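Local coordinates for protein Trypsin/factor XIIA inhibitor (Zea mays, PDB 1BEA) that potently inhibits mammalian trypsin and specifically inhibits activated Hageman factor (factor XIIa), as a small disulfide-rich, secreted seed protein of the cereal trypsin/alpha-amylase inhibitor family, at residues S5-G9 with A53-C57; T25-I31 with L83-P87; C44-A49 with E103-A107; C57-S61 with E114-I118; I62-G66 with E77-E81. The contacts are given in a common frame with arbitrary orientation. Residues are numbered along the deposited sequence.

Overall arrangement
From the N terminus, interaction 1 comes first, fixing residues 5-9 to the start of helix 56-65 and closing a loop that holds helices 18-29 and 37-49. Interactions 2 and 3 begin on those two helices and close at 83-87, just before helix 88-95, and at 103-107, in the loop after it, so both cross interaction 1 and each other. Interaction 4 takes over at Cys57, shared with interaction 1, and reaches forward to 114-118, crossing interactions 2 and 3. The short loop of interaction 5, at the far end of helix 56-65, is nested inside the loops of interactions 2, 3 and 4. Interactions 1 and 2 lie on opposite sides of the chain's centre.

Interaction 1 of 5, residues S5-G9 with A53-C57; sequences SCVPG and AYCRC
Cys6 and Cys55 carry most of this contact, with Tyr54 the next largest contributor. Cys6 sits at the centre of an inverse gamma turn (phi/psi -85/65), in which Val7 N makes a weak 2.8 Å hydrogen bond to Ser5 O. On the other side Arg56 and Cys57 are helical, and Arg56 N makes a hydrogen bond to Ala53 O at 3.2 Å. The two CA atoms of Cys6 and Cys55 lie 5.2 Å apart, and both CA-to-CB bonds point toward the opposite segment. With chi1 in the m well on both residues, SG of Cys6 meets SG of Cys55 at 2.0 Å with chi3 of -88°. This is one of the five disulfides of this cereal inhibitor of the prolamin clan, and it ties the N-terminal loop to the segment leading into helix 56-65.

Tyr54 leaves the backbone sideways with chi1 p, which swings its ring alongside the bridge. Cys6 SG comes within 3.7 Å of Tyr54 CD2 and 5.0 Å of the ring centroid, an oblique sulfur-aromatic contact. Ser5 OG approaches the ring edge, 3.6 Å from Tyr54 CE2, and a water 2.6 Å from Ser5 OG and 3.0 Å from Tyr54 OH joins the two hydroxyls. No direct hydrogen bond crosses between the segments. The N-terminal arm is therefore held here by one covalent bond, backed by a ring and a single water.

Interaction 2 of 5, residues T25-I31 with L83-P87; sequences TSRTCGI and LPGCP
Leu83 opens the loop segment and starts a type II beta turn that runs to Cys86; Cys86 N gives a weak 2.8 Å hydrogen bond to Leu83 O, and Leu83 N bonds to Cys86 O at 3.2 Å. Its side chain, chi1 m and chi2 t, lays CD1 against the end of helix 18-29: Leu83 CD1 is 4.1 Å from each of Thr25 CG2, Cys29 SG and Ile31 CD1. Pro84 and Gly85 form the corner of the turn. Cys86 faces the helix with chi1 t, its CA 5.3 Å from that of Cys29. Cys29, chi1 m, completes the disulfide, SG to SG 2.0 Å with chi3 of -68°, and Cys86 SG lies 3.7 Å from Thr28 O. Pro87 follows at the N-cap position of helix 88-95.

Opposite, Gly30 (phi 81°) is the first residue to leave helical phi/psi; Gly30 N makes a weak 2.8 Å hydrogen bond to Ser26 O and Ile31 N a 3.1 Å one to Thr25 O, while Thr25 OG1 donates to Ile31 O at 2.8 Å. From here the chain heads to the scissile bond Arg34-Leu35: a disulfide anchoring the helix beside the reactive-site loop, within the four-helix fold of the cereal inhibitors.

Interaction 3 of 5, residues C44-A49 with E103-A107; sequences CCRELA and ECNLA
This is a disulfide flanked by aliphatic packing, and it ties the last turns of helix 37-49 to the loop that follows helix 88-95. Residues 44-49 are helical, with Leu48 N bonded to Cys44 O and Ala49 N to Cys45 O, each at 2.9 Å, whereas 103-107 runs without regular structure and passes through Asn105 at positive phi (51/63). Two pairings set the register: the CA atoms of Cys45 and Cys104 are 5.3 Å apart, those of Ala49 and Leu106 6.9 Å. Cys45 and Cys104 both take chi1 m, and their SG atoms bond at 2.0 Å with chi3 of -92°.

Cys44, next to Cys45 on the helix, turns sideways and bonds instead to Cys20 of helix 18-29. Such a Cys-Cys pair, sending two disulfides from one helix to different partners, is a hallmark of the prolamin superfamily to which this inhibitor belongs. Cys44 SG is 4.5 Å from Cys104 SG, so the two bridges run close together.

One turn on, Leu106, chi1 m and chi2 t, lies over the helix: its CD1 is 3.9 Å from both Leu48 CB and Cys45 O, and its CD2 is 3.7 Å from Ala49 CB. Leu48 CD2 reaches back to within 4.3 Å of Cys104 SG. Arg56 links the C-terminal ends of the two segments, NH2 donating to Ala49 O and NH1 to Ala107 O.

Interaction 4 of 5, residues C57-S61 with E114-I118; sequences CTALS and ECPWI
Cys57, near the start of helix 56-65, meets the C-terminal segment first. The CA atoms of Cys57 and Cys115 lie 5.6 Å apart; both take chi1 m, and Cys57 SG bonds to Cys115 SG at 2.0 Å with chi3 of -92°. Cys57 CB lies 3.9 Å from Trp117 NE1, and Cys57 SG sits obliquely 5.4 Å from the centroid of the five-membered ring; the indole is poorly ordered, so its distances are less certain. Cys57 O, which accepts a 2.8 Å hydrogen bond from Ser61 N, has Ile118 CD1 a close 3.0 Å away. Thr58 OG1 stands at the indole edge, 4.3 Å from Trp117 CZ2.

The disulfide pins the C-terminal tail, part of the propeptide region, onto helix 56-65 of the four-helix, five-disulfide fold of the cereal trypsin/alpha-amylase inhibitors; the tail turns through Pro116 and Trp117, with a weak 3.4 Å hydrogen bond from Ile118 N to Cys115 O. Leu60 CD1 lies 4.3 Å from Cys115 SG. Ser61 CA is 5.9 Å from Ile118 CA, and Ser61 CB 3.3 Å from Ile118 CD1. Ser61 OG, with chi1 t, donates to a water at 2.7 Å, which donates to Ile118 O at 3.0 Å.

Interaction 5 of 5, residues I62-G66 with E77-E81; sequences ILMDG and EGRLE
Leu80 lays its side chain along the end of helix 56-65, CD1 4.4 Å from Met64 CB and CD2 4.5 Å from Leu63 CG. Here the 77-81 loop of this four-helix cereal-inhibitor fold closes over the C-terminal end of the helix, its backbone NH groups meeting the carbonyls of the last turn. Leu80 N to Met64 O is the best of these bonds, 2.9 Å at 171°; Arg79 N is shared weakly between Ile62 O at 3.1 Å and Leu63 O at 3.0 Å.

Gly66 leaves the helix with positive phi (84/170), its N bonded to Ile62 O at 2.6 Å, and its CA lies 3.9 Å from that of Arg79. A side chain on Gly66 would clash with Arg79 CB, and one on Gly78 (58/-149) with Ile62 O, so glycine lets the backbones close up. Gly66 CA makes a CA-H...O contact of 3.0 Å with Glu77 O. Asp65 turns its carboxylate to Arg88 and Arg92 of helix 88-95, and Glu77 OE2 accepts a hydrogen bond from Asn15 N. Arg79 stretches past the helix end: NE pairs with Glu81 OE2 at 3.0 Å in a salt bridge, while NH1 donates to Asp65 O at 3.2 Å, edge-on to the guanidinium.

Interaction 1 of 5, residues S5-G9 with A53-C57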
# COMPACT_ATOMS: atom_id res chain seq x y z
N SER A 5 -1.76 -4.99 17.13
CA SER A 5 -3.06 -4.56 16.52
C SER A 5 -2.94 -4.20 15.03
O SER A 5 -3.93 -4.23 14.27
CB SER A 5 -3.63 -3.36 17.29
OG SER A 5 -3.76 -2.20 16.48
N CYS A 6 -1.73 -3.86 14.60
CA CYS A 6 -1.51 -3.52 13.21
C CYS A 6 -1.28 -4.81 12.46
O CYS A 6 -0.19 -5.06 11.95
CB CYS A 6 -0.28 -2.65 13.04
SG CYS A 6 -0.41 -0.98 13.73
N VAL A 7 -2.32 -5.64 12.42
CA VAL A 7 -2.26 -6.92 11.72
C VAL A 7 -3.54 -7.04 10.90
O VAL A 7 -4.62 -6.62 11.33
CB VAL A 7 -2.16 -8.08 12.72
CG1 VAL A 7 -1.01 -7.83 13.67
CG2 VAL A 7 -3.47 -8.22 13.51
N PRO A 8 -3.43 -7.64 9.71
CA PRO A 8 -4.61 -7.78 8.85
C PRO A 8 -5.72 -8.47 9.63
O PRO A 8 -5.48 -9.44 10.34
CB PRO A 8 -4.09 -8.59 7.68
CG PRO A 8 -2.59 -8.36 7.71
CD PRO A 8 -2.25 -8.30 9.14
N GLY A 9 -6.94 -7.96 9.51
CA GLY A 9 -8.04 -8.51 10.27
C GLY A 9 -8.27 -7.55 11.42
O GLY A 9 -9.33 -6.95 11.51
N ALA A 53 -3.41 6.00 12.13
CA ALA A 53 -2.10 6.55 11.85
C ALA A 53 -0.96 5.64 12.24
O ALA A 53 -0.03 5.46 11.47
CB ALA A 53 -1.95 7.89 12.53
N TYR A 54 -1.03 5.06 13.43
CA TYR A 54 0.07 4.17 13.88
C TYR A 54 0.34 2.93 13.02
O TYR A 54 1.45 2.39 13.04
CB TYR A 54 -0.10 3.74 15.36
CG TYR A 54 -1.47 3.20 15.73
CD1 TYR A 54 -2.53 4.07 16.03
CD2 TYR A 54 -1.70 1.82 15.79
CE1 TYR A 54 -3.80 3.58 16.37
CE2 TYR A 54 -2.98 1.30 16.13
CZ TYR A 54 -4.03 2.19 16.43
OH TYR A 54 -5.29 1.69 16.76
N CYS A 55 -0.67 2.48 12.28
CA CYS A 55 -0.55 1.30 11.41
C CYS A 55 -0.35 1.63 9.93
O CYS A 55 -0.22 0.71 9.14
CB CYS A 55 -1.82 0.44 11.47
SG CYS A 55 -2.19 -0.32 13.08
N ARG A 56 -0.30 2.91 9.56
CA ARG A 56 -0.19 3.25 8.15
C ARG A 56 1.03 2.70 7.44
O ARG A 56 0.91 2.12 6.35
CB ARG A 56 -0.37 4.75 7.97
CG ARG A 56 -1.85 5.10 7.93
CD ARG A 56 -2.12 6.55 8.21
NE ARG A 56 -3.53 6.86 8.53
CZ ARG A 56 -3.94 8.04 9.01
NH1 ARG A 56 -3.05 8.98 9.22
NH2 ARG A 56 -5.21 8.27 9.29
N CYS A 57 2.20 2.79 8.04
CA CYS A 57 3.41 2.27 7.38
C CYS A 57 3.38 0.74 7.26
O CYS A 57 3.87 0.14 6.30
CB CYS A 57 4.67 2.68 8.16
SG CYS A 57 5.07 4.46 8.19
O HOH W 1 -4.59 -0.70 18.40

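Interaction 2 of 5, residues T25-I31 with L83-P87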
# COMPACT_ATOMS: atom_id res chain seq x y z
N THR A 25 0.24 0.20 -9.91
CA THR A 25 0.52 -0.48 -11.19
C THR A 25 0.22 0.41 -12.41
O THR A 25 0.77 0.22 -13.53
CB THR A 25 -0.26 -1.80 -11.34
OG1 THR A 25 -1.67 -1.55 -11.22
CG2 THR A 25 0.15 -2.76 -10.32
N SER A 26 -0.67 1.37 -12.20
CA SER A 26 -1.04 2.27 -13.26
C SER A 26 0.21 2.98 -13.67
O SER A 26 0.60 2.95 -14.84
CB SER A 26 -2.04 3.27 -12.75
OG SER A 26 -3.31 2.66 -12.64
N ARG A 27 0.87 3.57 -12.67
CA ARG A 27 2.10 4.33 -12.86
C ARG A 27 3.35 3.55 -13.26
O ARG A 27 4.02 3.87 -14.22
CB ARG A 27 2.40 5.15 -11.62
CG ARG A 27 3.65 6.00 -11.77
CD ARG A 27 3.59 7.22 -10.90
NE ARG A 27 4.72 8.17 -11.03
CZ ARG A 27 6.00 7.86 -11.28
NH1 ARG A 27 6.41 6.60 -11.45
NH2 ARG A 27 6.90 8.83 -11.33
N THR A 28 3.69 2.52 -12.52
CA THR A 28 4.90 1.78 -12.83
C THR A 28 4.76 0.78 -13.96
O THR A 28 5.67 0.63 -14.78
CB THR A 28 5.39 1.07 -11.60
OG1 THR A 28 4.46 0.03 -11.26
CG2 THR A 28 5.50 2.09 -10.46
N CYS A 29 3.63 0.09 -14.01
CA CYS A 29 3.43 -0.88 -15.06
C CYS A 29 2.58 -0.39 -16.20
O CYS A 29 2.59 -1.04 -17.25
CB CYS A 29 2.77 -2.13 -14.53
SG CYS A 29 3.55 -2.80 -13.07
N GLY A 30 1.84 0.70 -16.03
CA GLY A 30 0.99 1.14 -17.13
C GLY A 30 -0.34 0.37 -17.24
O GLY A 30 -1.05 0.46 -18.23
N ILE A 31 -0.69 -0.41 -16.22
CA ILE A 31 -1.95 -1.11 -16.24
C ILE A 31 -2.76 -0.86 -14.97
O ILE A 31 -2.24 -0.82 -13.85
CB ILE A 31 -1.79 -2.63 -16.45
CG1 ILE A 31 -1.21 -3.23 -15.19
CG2 ILE A 31 -0.98 -2.96 -17.78
CD1 ILE A 31 -2.26 -3.87 -14.36
N LEU A 83 4.68 -8.28 -13.05
CA LEU A 83 3.66 -8.22 -14.07
C LEU A 83 4.49 -8.23 -15.34
O LEU A 83 5.61 -7.74 -15.35
CB LEU A 83 2.86 -6.94 -13.93
CG LEU A 83 1.85 -7.08 -12.79
CD1 LEU A 83 0.87 -5.91 -12.79
CD2 LEU A 83 1.08 -8.39 -12.97
N PRO A 84 3.97 -8.82 -16.41
CA PRO A 84 4.77 -8.85 -17.63
C PRO A 84 5.49 -7.53 -17.80
O PRO A 84 4.87 -6.49 -17.71
CB PRO A 84 3.75 -9.09 -18.72
CG PRO A 84 2.73 -9.90 -18.06
CD PRO A 84 2.64 -9.44 -16.62
N GLY A 85 6.81 -7.58 -18.00
CA GLY A 85 7.57 -6.36 -18.20
C GLY A 85 7.38 -5.22 -17.20
O GLY A 85 7.34 -4.05 -17.59
N CYS A 86 7.28 -5.58 -15.91
CA CYS A 86 7.12 -4.63 -14.81
C CYS A 86 7.49 -5.34 -13.52
O CYS A 86 6.65 -5.81 -12.75
CB CYS A 86 5.69 -4.14 -14.73
SG CYS A 86 5.56 -2.87 -13.46
N PRO A 87 8.79 -5.44 -13.28
CA PRO A 87 9.29 -6.11 -12.07
C PRO A 87 8.80 -5.51 -10.76
O PRO A 87 8.67 -4.28 -10.60
CB PRO A 87 10.81 -6.03 -12.22
CG PRO A 87 11.05 -4.92 -13.17
CD PRO A 87 9.88 -4.89 -14.10

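Interaction 3 of 5, residues C44-A49 with E103-A107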
# COMPACT_ATOMS: atom_id res chain seq x y z
N CYS A 44 -7.04 5.55 -3.21
CA CYS A 44 -5.98 4.89 -2.48
C CYS A 44 -5.74 5.68 -1.16
O CYS A 44 -5.67 5.13 -0.06
CB CYS A 44 -4.73 4.91 -3.35
SG CYS A 44 -3.18 4.70 -2.43
N CYS A 45 -5.64 7.00 -1.29
CA CYS A 45 -5.41 7.88 -0.15
C CYS A 45 -6.51 7.67 0.84
O CYS A 45 -6.26 7.45 2.00
CB CYS A 45 -5.39 9.33 -0.59
SG CYS A 45 -3.88 9.74 -1.55
N ARG A 46 -7.73 7.74 0.37
CA ARG A 46 -8.87 7.52 1.24
C ARG A 46 -8.72 6.22 2.02
O ARG A 46 -8.99 6.18 3.22
CB ARG A 46 -10.14 7.47 0.41
CG ARG A 46 -11.39 7.86 1.15
CD ARG A 46 -11.94 6.63 1.83
NE ARG A 46 -13.23 6.23 1.27
CZ ARG A 46 -13.51 4.99 0.87
NH1 ARG A 46 -12.60 4.02 0.95
NH2 ARG A 46 -14.72 4.73 0.37
N GLU A 47 -8.27 5.15 1.36
CA GLU A 47 -8.11 3.85 2.03
C GLU A 47 -7.00 3.83 3.09
O GLU A 47 -7.11 3.18 4.15
CB GLU A 47 -7.82 2.76 1.00
CG GLU A 47 -9.07 2.17 0.43
CD GLU A 47 -8.83 1.38 -0.85
OE1 GLU A 47 -7.66 1.04 -1.15
OE2 GLU A 47 -9.82 1.09 -1.54
N LEU A 48 -5.90 4.52 2.77
CA LEU A 48 -4.76 4.62 3.66
C LEU A 48 -5.11 5.46 4.89
O LEU A 48 -4.65 5.20 6.00
CB LEU A 48 -3.60 5.26 2.89
CG LEU A 48 -2.13 5.15 3.37
CD1 LEU A 48 -1.76 3.73 3.82
CD2 LEU A 48 -1.23 5.59 2.21
N ALA A 49 -5.95 6.47 4.71
CA ALA A 49 -6.33 7.28 5.84
C ALA A 49 -7.33 6.61 6.77
O ALA A 49 -7.43 7.00 7.96
CB ALA A 49 -6.90 8.57 5.38
N GLU A 103 2.50 12.56 -2.26
CA GLU A 103 1.38 11.70 -2.55
C GLU A 103 0.18 11.95 -1.64
O GLU A 103 -0.46 12.96 -1.76
CB GLU A 103 1.85 10.26 -2.52
CG GLU A 103 2.95 9.97 -3.57
CD GLU A 103 2.43 10.08 -5.00
OE1 GLU A 103 1.21 9.88 -5.23
OE2 GLU A 103 3.24 10.35 -5.91
N CYS A 104 -0.13 11.05 -0.72
CA CYS A 104 -1.34 11.23 0.11
C CYS A 104 -1.20 12.20 1.26
O CYS A 104 -2.19 12.68 1.79
CB CYS A 104 -1.82 9.88 0.67
SG CYS A 104 -2.45 8.70 -0.57
N ASN A 105 0.03 12.49 1.63
CA ASN A 105 0.33 13.38 2.76
C ASN A 105 -0.42 13.01 4.03
O ASN A 105 -1.22 13.79 4.56
CB ASN A 105 0.03 14.82 2.43
CG ASN A 105 0.75 15.75 3.36
OD1 ASN A 105 0.46 16.93 3.42
ND2 ASN A 105 1.71 15.21 4.10
N LEU A 106 -0.11 11.82 4.53
CA LEU A 106 -0.77 11.35 5.74
C LEU A 106 0.25 11.07 6.85
O LEU A 106 1.29 10.46 6.61
CB LEU A 106 -1.55 10.08 5.45
CG LEU A 106 -2.83 10.31 4.66
CD1 LEU A 106 -3.22 9.04 3.93
CD2 LEU A 106 -3.91 10.77 5.64
N ALA A 107 -0.09 11.52 8.05
CA ALA A 107 0.76 11.32 9.22
C ALA A 107 0.79 9.84 9.65
O ALA A 107 -0.20 9.11 9.53
CB ALA A 107 0.25 12.23 10.38

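Interaction 4 of 5, residues C57-S61 with E114-I118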
# COMPACT_ATOMS: atom_id res chain seq x y z
N CYS A 57 2.20 2.79 8.04
CA CYS A 57 3.41 2.27 7.38
C CYS A 57 3.38 0.74 7.26
O CYS A 57 3.87 0.14 6.30
CB CYS A 57 4.67 2.68 8.16
SG CYS A 57 5.07 4.46 8.19
N THR A 58 2.81 0.10 8.26
CA THR A 58 2.71 -1.33 8.23
C THR A 58 1.77 -1.74 7.09
O THR A 58 2.06 -2.67 6.35
CB THR A 58 2.18 -1.79 9.58
OG1 THR A 58 3.12 -1.39 10.59
CG2 THR A 58 2.04 -3.30 9.65
N ALA A 59 0.65 -1.05 6.95
CA ALA A 59 -0.28 -1.37 5.88
C ALA A 59 0.51 -1.28 4.56
O ALA A 59 0.47 -2.20 3.76
CB ALA A 59 -1.37 -0.39 5.90
N LEU A 60 1.24 -0.17 4.36
CA LEU A 60 2.06 0.04 3.16
C LEU A 60 2.99 -1.14 2.96
O LEU A 60 3.13 -1.73 1.86
CB LEU A 60 2.92 1.28 3.34
CG LEU A 60 2.35 2.59 2.86
CD1 LEU A 60 3.46 3.60 2.55
CD2 LEU A 60 1.52 2.27 1.65
N SER A 61 3.67 -1.49 4.04
CA SER A 61 4.58 -2.61 3.97
C SER A 61 3.87 -3.93 3.58
O SER A 61 4.37 -4.74 2.80
CB SER A 61 5.27 -2.74 5.30
OG SER A 61 6.17 -3.83 5.27
N GLU A 114 5.87 10.30 6.78
CA GLU A 114 6.90 9.49 6.20
C GLU A 114 7.05 8.20 6.94
O GLU A 114 6.79 8.13 8.15
CB GLU A 114 8.22 10.21 6.19
CG GLU A 114 9.06 9.88 7.39
CD GLU A 114 10.11 10.93 7.64
OE1 GLU A 114 10.23 11.83 6.76
OE2 GLU A 114 10.80 10.87 8.69
N CYS A 115 7.49 7.20 6.17
CA CYS A 115 7.72 5.82 6.60
C CYS A 115 9.16 5.47 6.31
O CYS A 115 9.47 4.80 5.34
CB CYS A 115 6.82 4.88 5.82
SG CYS A 115 5.08 5.08 6.28
N PRO A 116 10.06 5.89 7.18
CA PRO A 116 11.52 5.70 7.11
C PRO A 116 12.11 4.28 6.97
O PRO A 116 13.22 4.10 6.45
CB PRO A 116 12.04 6.41 8.37
CG PRO A 116 10.83 6.60 9.27
CD PRO A 116 9.63 6.65 8.37
N TRP A 117 11.38 3.27 7.40
CA TRP A 117 11.92 1.93 7.34
C TRP A 117 11.30 1.08 6.25
O TRP A 117 11.88 0.08 5.85
CB TRP A 117 11.69 1.25 8.69
CG TRP A 117 10.22 1.06 8.96
CD1 TRP A 117 9.36 1.97 9.54
CD2 TRP A 117 9.45 -0.11 8.68
NE1 TRP A 117 8.10 1.43 9.63
CE2 TRP A 117 8.12 0.16 9.11
CE3 TRP A 117 9.74 -1.36 8.10
CZ2 TRP A 117 7.08 -0.79 8.99
CZ3 TRP A 117 8.72 -2.30 7.97
CH2 TRP A 117 7.40 -2.01 8.42
N ILE A 118 10.12 1.49 5.80
CA ILE A 118 9.34 0.79 4.79
C ILE A 118 10.14 0.20 3.65
O ILE A 118 10.32 -1.01 3.57
CB ILE A 118 8.21 1.71 4.22
CG1 ILE A 118 6.99 1.61 5.11
CG2 ILE A 118 7.78 1.29 2.83
CD1 ILE A 118 6.78 0.22 5.62
O HOH W 2 8.18 -3.12 3.62

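Interaction 5 of 5, residues I62-G66 with E77-E81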
# COMPACT_ATOMS: atom_id res chain seq x y z
N ILE A 62 2.69 -4.17 4.12
CA ILE A 62 2.01 -5.40 3.76
C ILE A 62 1.69 -5.33 2.27
O ILE A 62 1.85 -6.29 1.55
CB ILE A 62 0.77 -5.54 4.62
CG1 ILE A 62 1.22 -5.95 6.03
CG2 ILE A 62 -0.24 -6.54 3.98
CD1 ILE A 62 0.14 -6.02 7.09
N LEU A 63 1.26 -4.18 1.81
CA LEU A 63 0.95 -4.06 0.42
C LEU A 63 2.20 -4.27 -0.42
O LEU A 63 2.14 -4.97 -1.42
CB LEU A 63 0.31 -2.69 0.12
CG LEU A 63 0.11 -2.45 -1.38
CD1 LEU A 63 -1.18 -3.23 -1.80
CD2 LEU A 63 0.03 -0.94 -1.76
N MET A 64 3.34 -3.71 -0.02
CA MET A 64 4.53 -3.87 -0.86
C MET A 64 5.05 -5.30 -0.88
O MET A 64 5.26 -5.93 -1.94
CB MET A 64 5.66 -2.99 -0.36
CG MET A 64 5.49 -1.51 -0.56
SD MET A 64 6.63 -0.49 0.53
CE MET A 64 8.28 -1.05 -0.04
N ASP A 65 5.27 -5.84 0.31
CA ASP A 65 5.85 -7.16 0.42
C ASP A 65 5.02 -8.31 0.96
O ASP A 65 5.48 -9.44 0.97
CB ASP A 65 7.16 -7.01 1.20
CG ASP A 65 7.95 -5.81 0.71
OD1 ASP A 65 7.90 -5.57 -0.51
OD2 ASP A 65 8.58 -5.10 1.51
N GLY A 66 3.81 -8.02 1.40
CA GLY A 66 2.93 -9.06 1.89
C GLY A 66 3.14 -9.44 3.35
O GLY A 66 4.11 -9.04 4.01
N GLU A 77 -1.41 -12.26 2.32
CA GLU A 77 -2.05 -10.96 2.21
C GLU A 77 -1.08 -10.01 1.49
O GLU A 77 0.14 -10.04 1.73
CB GLU A 77 -2.34 -10.43 3.62
CG GLU A 77 -3.67 -9.73 3.82
CD GLU A 77 -4.78 -10.69 4.20
OE1 GLU A 77 -4.57 -11.59 5.04
OE2 GLU A 77 -5.89 -10.55 3.66
N GLY A 78 -1.66 -9.19 0.61
CA GLY A 78 -0.91 -8.19 -0.13
C GLY A 78 0.26 -8.66 -0.97
O GLY A 78 0.25 -9.75 -1.53
N ARG A 79 1.24 -7.79 -1.07
CA ARG A 79 2.45 -8.02 -1.84
C ARG A 79 2.30 -7.70 -3.31
O ARG A 79 1.33 -8.12 -3.95
CB ARG A 79 2.92 -9.46 -1.72
CG ARG A 79 4.23 -9.69 -2.42
CD ARG A 79 4.93 -10.96 -1.94
NE ARG A 79 6.17 -11.22 -2.70
CZ ARG A 79 7.40 -11.19 -2.20
NH1 ARG A 79 7.61 -10.91 -0.91
NH2 ARG A 79 8.44 -11.42 -3.00
N LEU A 80 3.29 -6.96 -3.84
CA LEU A 80 3.29 -6.59 -5.24
C LEU A 80 4.18 -7.60 -5.92
O LEU A 80 5.34 -7.76 -5.52
CB LEU A 80 3.91 -5.21 -5.46
CG LEU A 80 3.44 -4.03 -4.63
CD1 LEU A 80 4.53 -2.94 -4.58
CD2 LEU A 80 2.15 -3.50 -5.23
N GLU A 81 3.66 -8.26 -6.94
CA GLU A 81 4.43 -9.24 -7.68
C GLU A 81 4.72 -8.76 -9.09
O GLU A 81 4.26 -7.70 -9.51
CB GLU A 81 3.69 -10.56 -7.73
CG GLU A 81 3.73 -11.31 -6.41
CD GLU A 81 5.15 -11.52 -5.91
OE1 GLU A 81 6.03 -10.65 -6.13
OE2 GLU A 81 5.40 -12.56 -5.27